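Local atomic coordinates of SAM dependent methyltransferase (Aquifex aeolicus, PDB entry 3DH0), a protein that binds S-adenosylmethionine and probably acts as a methyltransferase. Residues A[43-55]-A[77-90]. Numbering follows the deposited sequence.
With SAM (S-adenosylmethionine), chain C.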
ATOM      1  N   ASP A  43      -3.696   2.665  -3.281  1.00 25.21           N
ATOM      2  CA  ASP A  43      -2.622   2.824  -2.309  1.00 25.71           C
ATOM      3  C   ASP A  43      -3.339   2.905  -0.975  1.00 25.24           C
ATOM      4  O   ASP A  43      -3.867   3.948  -0.622  1.00 24.83           O
ATOM      5  CB  ASP A  43      -1.865   4.123  -2.599  1.00 26.99           C
ATOM      6  CG  ASP A  43      -0.619   4.294  -1.741  1.00 28.94           C
ATOM      7  OD1 ASP A  43      -0.179   3.312  -1.104  1.00 30.26           O
ATOM      8  OD2 ASP A  43      -0.068   5.422  -1.716  1.00 31.07           O
ATOM      9  N   VAL A  44      -3.351   1.803  -0.239  1.00 25.28           N
ATOM     10  CA  VAL A  44      -4.071   1.739   1.029  1.00 26.33           C
ATOM     11  C   VAL A  44      -3.677   2.731   2.137  1.00 26.99           C
ATOM     12  O   VAL A  44      -4.413   3.679   2.397  1.00 29.48           O
ATOM     13  CB  VAL A  44      -4.084   0.289   1.544  1.00 26.20           C
ATOM     14  CG1 VAL A  44      -4.859   0.185   2.833  1.00 29.47           C
ATOM     15  CG2 VAL A  44      -4.736  -0.591   0.495  1.00 24.10           C
ATOM     16  N   GLY A  45      -2.556   2.544   2.813  1.00 25.41           N
ATOM     17  CA  GLY A  45      -2.218   3.528   3.832  1.00 24.67           C
ATOM     18  C   GLY A  45      -1.383   4.614   3.187  1.00 22.73           C
ATOM     19  O   GLY A  45      -0.170   4.685   3.393  1.00 23.32           O
ATOM     20  N   THR A  46      -2.028   5.467   2.405  1.00 20.78           N
ATOM     21  CA  THR A  46      -1.309   6.504   1.696  1.00 19.03           C
ATOM     22  C   THR A  46      -0.466   7.410   2.596  1.00 18.79           C
ATOM     23  O   THR A  46       0.572   7.909   2.173  1.00 17.35           O
ATOM     24  CB  THR A  46      -2.265   7.340   0.848  1.00 17.80           C
ATOM     25  OG1 THR A  46      -1.536   7.924  -0.231  1.00 16.80           O
ATOM     26  CG2 THR A  46      -2.896   8.441   1.671  1.00 18.77           C
ATOM     27  N   GLY A  47      -0.910   7.612   3.829  1.00 18.75           N
ATOM     28  CA  GLY A  47      -0.172   8.439   4.767  1.00 18.86           C
ATOM     29  C   GLY A  47       0.198   9.826   4.279  1.00 19.56           C
ATOM     30  O   GLY A  47      -0.664  10.668   4.053  1.00 18.55           O
ATOM     31  N   ALA A  48       1.493  10.075   4.130  1.00 20.72           N
ATOM     32  CA  ALA A  48       1.965  11.366   3.656  1.00 22.39           C
ATOM     33  C   ALA A  48       1.924  11.434   2.123  1.00 22.08           C
ATOM     34  O   ALA A  48       2.048  12.499   1.538  1.00 21.04           O
ATOM     35  CB  ALA A  48       3.387  11.609   4.162  1.00 22.95           C
ATOM     36  N   GLY A  49       1.741  10.281   1.488  1.00 22.55           N
ATOM     37  CA  GLY A  49       1.700  10.212   0.042  1.00 23.38           C
ATOM     38  C   GLY A  49       3.102  10.093  -0.513  1.00 24.48           C
ATOM     39  O   GLY A  49       3.367  10.505  -1.641  1.00 24.54           O
ATOM     40  N   PHE A  50       3.997   9.522   0.292  1.00 24.79           N
ATOM     41  CA  PHE A  50       5.398   9.356  -0.069  1.00 23.79           C
ATOM     42  C   PHE A  50       5.619   8.617  -1.376  1.00 22.74           C
ATOM     43  O   PHE A  50       6.270   9.136  -2.270  1.00 23.92           O
ATOM     44  CB  PHE A  50       6.154   8.644   1.048  1.00 24.42           C
ATOM     45  CG  PHE A  50       7.619   8.505   0.780  1.00 26.27           C
ATOM     46  CD1 PHE A  50       8.444   9.627   0.765  1.00 26.84           C
ATOM     47  CD2 PHE A  50       8.174   7.260   0.497  1.00 26.90           C
ATOM     48  CE1 PHE A  50       9.807   9.513   0.470  1.00 27.70           C
ATOM     49  CE2 PHE A  50       9.537   7.130   0.198  1.00 27.37           C
ATOM     50  CZ  PHE A  50      10.355   8.260   0.184  1.00 27.66           C
ATOM     51  N   TYR A  51       5.087   7.406  -1.489  1.00 21.51           N
ATOM     52  CA  TYR A  51       5.235   6.623  -2.711  1.00 20.66           C
ATOM     53  C   TYR A  51       4.320   7.048  -3.866  1.00 20.72           C
ATOM     54  O   TYR A  51       4.393   6.490  -4.948  1.00 20.73           O
ATOM     55  CB  TYR A  51       5.011   5.145  -2.406  1.00 19.93           C
ATOM     56  CG  TYR A  51       6.059   4.556  -1.507  1.00 21.21           C
ATOM     57  CD1 TYR A  51       7.374   4.418  -1.939  1.00 22.12           C
ATOM     58  CD2 TYR A  51       5.752   4.157  -0.215  1.00 20.98           C
ATOM     59  CE1 TYR A  51       8.354   3.901  -1.102  1.00 21.88           C
ATOM     60  CE2 TYR A  51       6.737   3.637   0.631  1.00 20.53           C
ATOM     61  CZ  TYR A  51       8.026   3.516   0.175  1.00 20.07           C
ATOM     62  OH  TYR A  51       9.003   3.025   0.987  1.00 20.89           O
ATOM     63  N   LEU A  52       3.475   8.044  -3.643  1.00 20.94           N
ATOM     64  CA  LEU A  52       2.554   8.501  -4.679  1.00 21.71           C
ATOM     65  C   LEU A  52       3.217   8.998  -5.966  1.00 22.86           C
ATOM     66  O   LEU A  52       2.735   8.725  -7.067  1.00 24.00           O
ATOM     67  CB  LEU A  52       1.604   9.571  -4.113  1.00 20.16           C
ATOM     68  CG  LEU A  52       0.436   9.051  -3.243  1.00 20.02           C
ATOM     69  CD1 LEU A  52      -0.463  10.206  -2.796  1.00 16.81           C
ATOM     70  CD2 LEU A  52      -0.371   8.032  -4.027  1.00 14.66           C
ATOM     71  N   PRO A  53       4.317   9.750  -5.851  1.00 23.27           N
ATOM     72  CA  PRO A  53       4.963  10.220  -7.082  1.00 23.00           C
ATOM     73  C   PRO A  53       5.374   9.045  -7.972  1.00 23.09           C
ATOM     74  O   PRO A  53       5.445   9.161  -9.193  1.00 23.66           O
ATOM     75  CB  PRO A  53       6.174  10.983  -6.553  1.00 21.63           C
ATOM     76  CG  PRO A  53       5.647  11.571  -5.287  1.00 21.32           C
ATOM     77  CD  PRO A  53       4.892  10.419  -4.669  1.00 21.65           C
ATOM     78  N   TYR A  54       5.633   7.912  -7.334  1.00 22.97           N
ATOM     79  CA  TYR A  54       6.059   6.708  -8.020  1.00 23.38           C
ATOM     80  C   TYR A  54       4.930   6.031  -8.742  1.00 23.24           C
ATOM     81  O   TYR A  54       4.966   5.876  -9.948  1.00 24.40           O
ATOM     82  CB  TYR A  54       6.697   5.767  -7.010  1.00 25.61           C
ATOM     83  CG  TYR A  54       7.919   6.385  -6.395  1.00 27.54           C
ATOM     84  CD1 TYR A  54       9.107   6.464  -7.115  1.00 26.95           C
ATOM     85  CD2 TYR A  54       7.861   6.998  -5.139  1.00 29.44           C
ATOM     86  CE1 TYR A  54      10.202   7.139  -6.622  1.00 27.51           C
ATOM     87  CE2 TYR A  54       8.966   7.687  -4.633  1.00 30.17           C
ATOM     88  CZ  TYR A  54      10.135   7.751  -5.394  1.00 29.57           C
ATOM     89  OH  TYR A  54      11.223   8.458  -4.945  1.00 31.18           O
ATOM     90  N   LEU A  55       3.928   5.622  -7.981  1.00 23.33           N
ATOM     91  CA  LEU A  55       2.741   4.987  -8.533  1.00 21.38           C
ATOM     92  C   LEU A  55       2.181   5.851  -9.667  1.00 20.49           C
ATOM     93  O   LEU A  55       1.796   5.355 -10.720  1.00 19.65           O
ATOM     94  CB  LEU A  55       1.698   4.852  -7.429  1.00 20.91           C
ATOM     95  CG  LEU A  55       2.115   4.008  -6.225  1.00 20.72           C
ATOM     96  CD1 LEU A  55       1.130   4.221  -5.085  1.00 17.81           C
ATOM     97  CD2 LEU A  55       2.196   2.539  -6.630  1.00 18.13           C
ATOM     98  N   TYR A  77      -2.837  15.999   3.924  1.00 21.17           N
ATOM     99  CA  TYR A  77      -1.413  16.185   3.724  1.00 21.26           C
ATOM    100  C   TYR A  77      -1.023  15.621   2.364  1.00 22.57           C
ATOM    101  O   TYR A  77      -0.309  16.269   1.594  1.00 24.23           O
ATOM    102  CB  TYR A  77      -0.631  15.464   4.816  1.00 19.68           C
ATOM    103  CG  TYR A  77       0.847  15.746   4.782  1.00 21.18           C
ATOM    104  CD1 TYR A  77       1.401  16.773   5.548  1.00 20.41           C
ATOM    105  CD2 TYR A  77       1.704  14.981   3.987  1.00 22.45           C
ATOM    106  CE1 TYR A  77       2.765  17.026   5.525  1.00 19.67           C
ATOM    107  CE2 TYR A  77       3.068  15.231   3.961  1.00 21.32           C
ATOM    108  CZ  TYR A  77       3.589  16.250   4.732  1.00 20.43           C
ATOM    109  OH  TYR A  77       4.937  16.485   4.710  1.00 20.61           O
ATOM    110  N   ALA A  78      -1.488  14.406   2.081  1.00 22.66           N
ATOM    111  CA  ALA A  78      -1.203  13.741   0.811  1.00 22.71           C
ATOM    112  C   ALA A  78      -1.799  14.519  -0.354  1.00 22.04           C
ATOM    113  O   ALA A  78      -1.222  14.588  -1.427  1.00 21.44           O
ATOM    114  CB  ALA A  78      -1.763  12.324   0.823  1.00 21.94           C
ATOM    115  N   TRP A  79      -2.965  15.103  -0.132  1.00 22.10           N
ATOM    116  CA  TRP A  79      -3.619  15.878  -1.160  1.00 22.34           C
ATOM    117  C   TRP A  79      -2.764  17.086  -1.526  1.00 23.01           C
ATOM    118  O   TRP A  79      -2.474  17.305  -2.698  1.00 23.59           O
ATOM    119  CB  TRP A  79      -4.993  16.328  -0.667  1.00 23.24           C
ATOM    120  CG  TRP A  79      -5.721  17.167  -1.643  1.00 22.83           C
ATOM    121  CD1 TRP A  79      -6.210  18.415  -1.436  1.00 23.51           C
ATOM    122  CD2 TRP A  79      -6.009  16.838  -3.000  1.00 23.96           C
ATOM    123  NE1 TRP A  79      -6.785  18.893  -2.587  1.00 25.69           N
ATOM    124  CE2 TRP A  79      -6.675  17.940  -3.563  1.00 23.79           C
ATOM    125  CE3 TRP A  79      -5.765  15.714  -3.799  1.00 25.85           C
ATOM    126  CZ2 TRP A  79      -7.100  17.959  -4.891  1.00 25.23           C
ATOM    127  CZ3 TRP A  79      -6.187  15.728  -5.125  1.00 25.87           C
ATOM    128  CH2 TRP A  79      -6.846  16.843  -5.657  1.00 27.96           C
ATOM    129  N   GLU A  80      -2.358  17.869  -0.527  1.00 22.64           N
ATOM    130  CA  GLU A  80      -1.545  19.041  -0.792  1.00 23.68           C
ATOM    131  C   GLU A  80      -0.274  18.593  -1.496  1.00 23.41           C
ATOM    132  O   GLU A  80       0.334  19.330  -2.260  1.00 23.16           O
ATOM    133  CB  GLU A  80      -1.201  19.782   0.502  1.00 25.60           C
ATOM    134  CG  GLU A  80      -0.219  20.924   0.267  1.00 33.24           C
ATOM    135  CD  GLU A  80      -0.164  21.944   1.392  1.00 38.84           C
ATOM    136  OE1 GLU A  80       0.075  21.557   2.562  1.00 42.67           O
ATOM    137  OE2 GLU A  80      -0.343  23.151   1.107  1.00 41.85           O
ATOM    138  N   LYS A  81       0.121  17.362  -1.247  1.00 22.83           N
ATOM    139  CA  LYS A  81       1.307  16.847  -1.882  1.00 24.32           C
ATOM    140  C   LYS A  81       1.108  16.727  -3.382  1.00 25.01           C
ATOM    141  O   LYS A  81       1.892  17.265  -4.151  1.00 26.55           O
ATOM    142  CB  LYS A  81       1.672  15.482  -1.304  1.00 25.40           C
ATOM    143  CG  LYS A  81       2.503  14.630  -2.246  1.00 26.96           C
ATOM    144  CD  LYS A  81       3.935  14.497  -1.782  1.00 27.88           C
ATOM    145  CE  LYS A  81       4.023  13.582  -0.583  1.00 27.53           C
ATOM    146  NZ  LYS A  81       5.376  13.580   0.010  1.00 27.74           N
ATOM    147  N   VAL A  82       0.062  16.027  -3.809  1.00 25.10           N
ATOM    148  CA  VAL A  82      -0.154  15.858  -5.236  1.00 26.21           C
ATOM    149  C   VAL A  82      -0.246  17.185  -5.965  1.00 26.95           C
ATOM    150  O   VAL A  82       0.202  17.297  -7.111  1.00 28.25           O
ATOM    151  CB  VAL A  82      -1.433  15.034  -5.558  1.00 25.43           C
ATOM    152  CG1 VAL A  82      -1.494  13.797  -4.682  1.00 23.32           C
ATOM    153  CG2 VAL A  82      -2.658  15.895  -5.411  1.00 25.80           C
ATOM    154  N   ASN A  83      -0.817  18.189  -5.311  1.00 26.88           N
ATOM    155  CA  ASN A  83      -0.957  19.489  -5.948  1.00 27.76           C
ATOM    156  C   ASN A  83       0.334  20.232  -5.998  1.00 27.88           C
ATOM    157  O   ASN A  83       0.572  21.030  -6.897  1.00 28.87           O
ATOM    158  CB  ASN A  83      -1.963  20.350  -5.217  1.00 29.31           C
ATOM    159  CG  ASN A  83      -3.358  19.891  -5.437  1.00 32.88           C
ATOM    160  OD1 ASN A  83      -3.776  18.876  -4.881  1.00 37.41           O
ATOM    161  ND2 ASN A  83      -4.099  20.617  -6.272  1.00 33.62           N
ATOM    162  N   LYS A  84       1.165  19.973  -5.008  1.00 27.82           N
ATOM    163  CA  LYS A  84       2.435  20.633  -4.919  1.00 27.06           C
ATOM    164  C   LYS A  84       3.351  20.076  -5.986  1.00 25.25           C
ATOM    165  O   LYS A  84       4.138  20.809  -6.582  1.00 24.18           O
ATOM    166  CB  LYS A  84       3.001  20.400  -3.530  1.00 29.75           C
ATOM    167  CG  LYS A  84       4.106  21.329  -3.111  1.00 34.86           C
ATOM    168  CD  LYS A  84       4.173  21.384  -1.590  1.00 39.59           C
ATOM    169  CE  LYS A  84       2.895  22.025  -1.016  1.00 41.16           C
ATOM    170  NZ  LYS A  84       2.828  21.906   0.474  1.00 44.16           N
ATOM    171  N   LEU A  85       3.220  18.779  -6.246  1.00 23.64           N
ATOM    172  CA  LEU A  85       4.066  18.105  -7.223  1.00 22.45           C
ATOM    173  C   LEU A  85       3.497  18.066  -8.630  1.00 23.42           C
ATOM    174  O   LEU A  85       4.224  17.792  -9.580  1.00 24.55           O
ATOM    175  CB  LEU A  85       4.376  16.680  -6.762  1.00 20.84           C
ATOM    176  CG  LEU A  85       5.069  16.518  -5.399  1.00 21.84           C
ATOM    177  CD1 LEU A  85       5.394  15.055  -5.155  1.00 19.46           C
ATOM    178  CD2 LEU A  85       6.330  17.357  -5.343  1.00 20.81           C
ATOM    179  N   GLY A  86       2.204  18.339  -8.767  1.00 23.52           N
ATOM    180  CA  GLY A  86       1.590  18.325 -10.077  1.00 23.65           C
ATOM    181  C   GLY A  86       1.207  16.946 -10.577  1.00 26.60           C
ATOM    182  O   GLY A  86       1.253  16.694 -11.785  1.00 29.85           O
ATOM    183  N   LEU A  87       0.832  16.052  -9.664  1.00 25.19           N
ATOM    184  CA  LEU A  87       0.417  14.700 -10.029  1.00 24.90           C
ATOM    185  C   LEU A  87      -1.063  14.722 -10.435  1.00 25.94           C
ATOM    186  O   LEU A  87      -1.955  14.660  -9.594  1.00 27.63           O
ATOM    187  CB  LEU A  87       0.631  13.760  -8.839  1.00 24.27           C
ATOM    188  CG  LEU A  87       2.062  13.692  -8.274  1.00 24.80           C
ATOM    189  CD1 LEU A  87       2.089  12.827  -7.029  1.00 21.57           C
ATOM    190  CD2 LEU A  87       3.028  13.138  -9.326  1.00 21.57           C
ATOM    191  N   LYS A  88      -1.314  14.795 -11.738  1.00 25.46           N
ATOM    192  CA  LYS A  88      -2.673  14.868 -12.263  1.00 23.29           C
ATOM    193  C   LYS A  88      -3.538  13.607 -12.249  1.00 21.41           C
ATOM    194  O   LYS A  88      -4.756  13.706 -12.259  1.00 22.23           O
ATOM    195  CB  LYS A  88      -2.627  15.435 -13.683  1.00 23.57           C
ATOM    196  CG  LYS A  88      -1.912  16.776 -13.771  1.00 26.20           C
ATOM    197  CD  LYS A  88      -2.747  17.962 -13.262  1.00 26.25           C
ATOM    198  CE  LYS A  88      -3.763  18.429 -14.302  1.00 29.03           C
ATOM    199  NZ  LYS A  88      -4.183  19.849 -14.091  1.00 29.85           N
ATOM    200  N   ASN A  89      -2.934  12.428 -12.216  1.00 19.44           N
ATOM    201  CA  ASN A  89      -3.718  11.200 -12.227  1.00 18.27           C
ATOM    202  C   ASN A  89      -3.993  10.612 -10.853  1.00 19.03           C
ATOM    203  O   ASN A  89      -4.393   9.450 -10.738  1.00 18.91           O
ATOM    204  CB  ASN A  89      -3.019  10.147 -13.078  1.00 17.50           C
ATOM    205  CG  ASN A  89      -1.656   9.758 -12.534  1.00 19.25           C
ATOM    206  OD1 ASN A  89      -1.007   8.858 -13.061  1.00 19.21           O
ATOM    207  ND2 ASN A  89      -1.213  10.435 -11.479  1.00 16.34           N
ATOM    208  N   VAL A  90      -3.786  11.397  -9.803  1.00 19.32           N
ATOM    209  CA  VAL A  90      -4.016  10.875  -8.470  1.00 18.69           C
ATOM    210  C   VAL A  90      -5.232  11.454  -7.794  1.00 18.88           C
ATOM    211  O   VAL A  90      -5.441  12.663  -7.779  1.00 19.86           O
ATOM    212  CB  VAL A  90      -2.815  11.102  -7.548  1.00 17.95           C
ATOM    213  CG1 VAL A  90      -3.044  10.379  -6.220  1.00 15.81           C
ATOM    214  CG2 VAL A  90      -1.559  10.609  -8.219  1.00 18.14           C
TER
HETATM  215  N   SAM C 220       2.538   3.875   3.281  1.00 36.37           N
HETATM  216  CA  SAM C 220       2.966   5.225   3.759  1.00 37.77           C
HETATM  217  C   SAM C 220       4.313   5.590   3.179  1.00 39.30           C
HETATM  218  O   SAM C 220       4.871   4.784   2.434  1.00 40.08           O
HETATM  219  OXT SAM C 220       4.766   6.731   3.519  1.00 42.12           O
HETATM  220  CB  SAM C 220       3.046   5.230   5.283  1.00 37.25           C
HETATM  221  CG  SAM C 220       1.852   4.562   5.832  1.00 35.07           C
HETATM  222  SD  SAM C 220       1.634   4.388   7.624  1.00 32.83           S
HETATM  223  CE  SAM C 220       2.883   3.176   8.055  1.00 34.32           C
HETATM  224  C5' SAM C 220       0.123   3.545   7.671  1.00 30.92           C
HETATM  225  C4' SAM C 220      -1.105   4.375   7.357  1.00 28.67           C
HETATM  226  O4' SAM C 220      -2.180   3.443   7.387  1.00 27.92           O
HETATM  227  C3' SAM C 220      -1.483   5.354   8.486  1.00 27.94           C
HETATM  228  O3' SAM C 220      -1.256   6.678   7.922  1.00 25.83           O
HETATM  229  C2' SAM C 220      -2.970   5.174   8.721  1.00 25.87           C
HETATM  230  O2' SAM C 220      -3.789   6.317   8.848  1.00 25.94           O
HETATM  231  C1' SAM C 220      -3.330   4.153   7.598  1.00 27.95           C
HETATM  232  N9  SAM C 220      -4.351   3.166   7.894  1.00 28.48           N
HETATM  233  C8  SAM C 220      -4.538   2.377   9.011  1.00 28.94           C
HETATM  234  N7  SAM C 220      -5.561   1.586   8.913  1.00 28.30           N
HETATM  235  C5  SAM C 220      -6.093   1.864   7.654  1.00 28.79           C
HETATM  236  C6  SAM C 220      -7.207   1.337   6.939  1.00 29.45           C
HETATM  237  N6  SAM C 220      -8.002   0.379   7.461  1.00 28.65           N
HETATM  238  N1  SAM C 220      -7.471   1.837   5.670  1.00 30.09           N
HETATM  239  C2  SAM C 220      -6.649   2.798   5.186  1.00 29.55           C
HETATM  240  N3  SAM C 220      -5.584   3.353   5.773  1.00 28.67           N
HETATM  241  C4  SAM C 220      -5.356   2.837   7.013  1.00 28.08           C
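Tyr77 has CG opposite its backbone N (chi1 -173°), which brings its ring to Ala48. CE2 of Tyr77 touches CB of Ala48 at 3.6 Å, and the carbonyl O of Ala48 lies in the ring plane at its edge. Lys81 starts the same way but bends at chi2 and at chi3 (73°). The bends lay CE beside the carbonyl O atoms of Ala48 and Gly49, while NZ forms a salt bridge with Asp16. The hydroxyl of Tyr77 is hydrogen-bonded to Asp16 and Lys13.

Ala78 carries the backbone approach. Its CA is 4.6 Å from CA of Gly49, and its CA-H makes a long, bent contact with O of Ala48. A CB at Gly49 would be jammed against the carbonyl O of Ala48 and would clash with CD1 of Leu52; it would also point toward Ala78. Further along, the two branches of Leu52 divide their partners. CD1 meets CG1 of Val82 and CD2 meets CG1 of Val90, both at 4.2 Å. CG of Pro53 packs on CD1 of Leu85 (3.5 Å) and on CD1 of Leu87.

The 43-55 segment joins strand 40-43 to helix 52-59 in the Rossmann-like fold. It holds the glycine-rich loop of these methyltransferases, known as the first motif. O of Gly45 accepts a hydrogen bond from N of SAM (2.8 Å), and N of Gly47 is hydrogen-bonded to Asp69. The edge of Phe50 at CD2 sits over the ring face of Tyr51, which also meets Phe24. With a serine in place of Tyr51, Phe50 and Phe24 would probably lose a shared ring partner, leaving Phe50 freer to turn beside the SAM carboxylate.

Segment 77-90 thus meets segment 43-55 mainly through carbon. O of Gly45 and N of Gly47 serve SAM and Asp69, and the charge of Lys81 is met by Asp16.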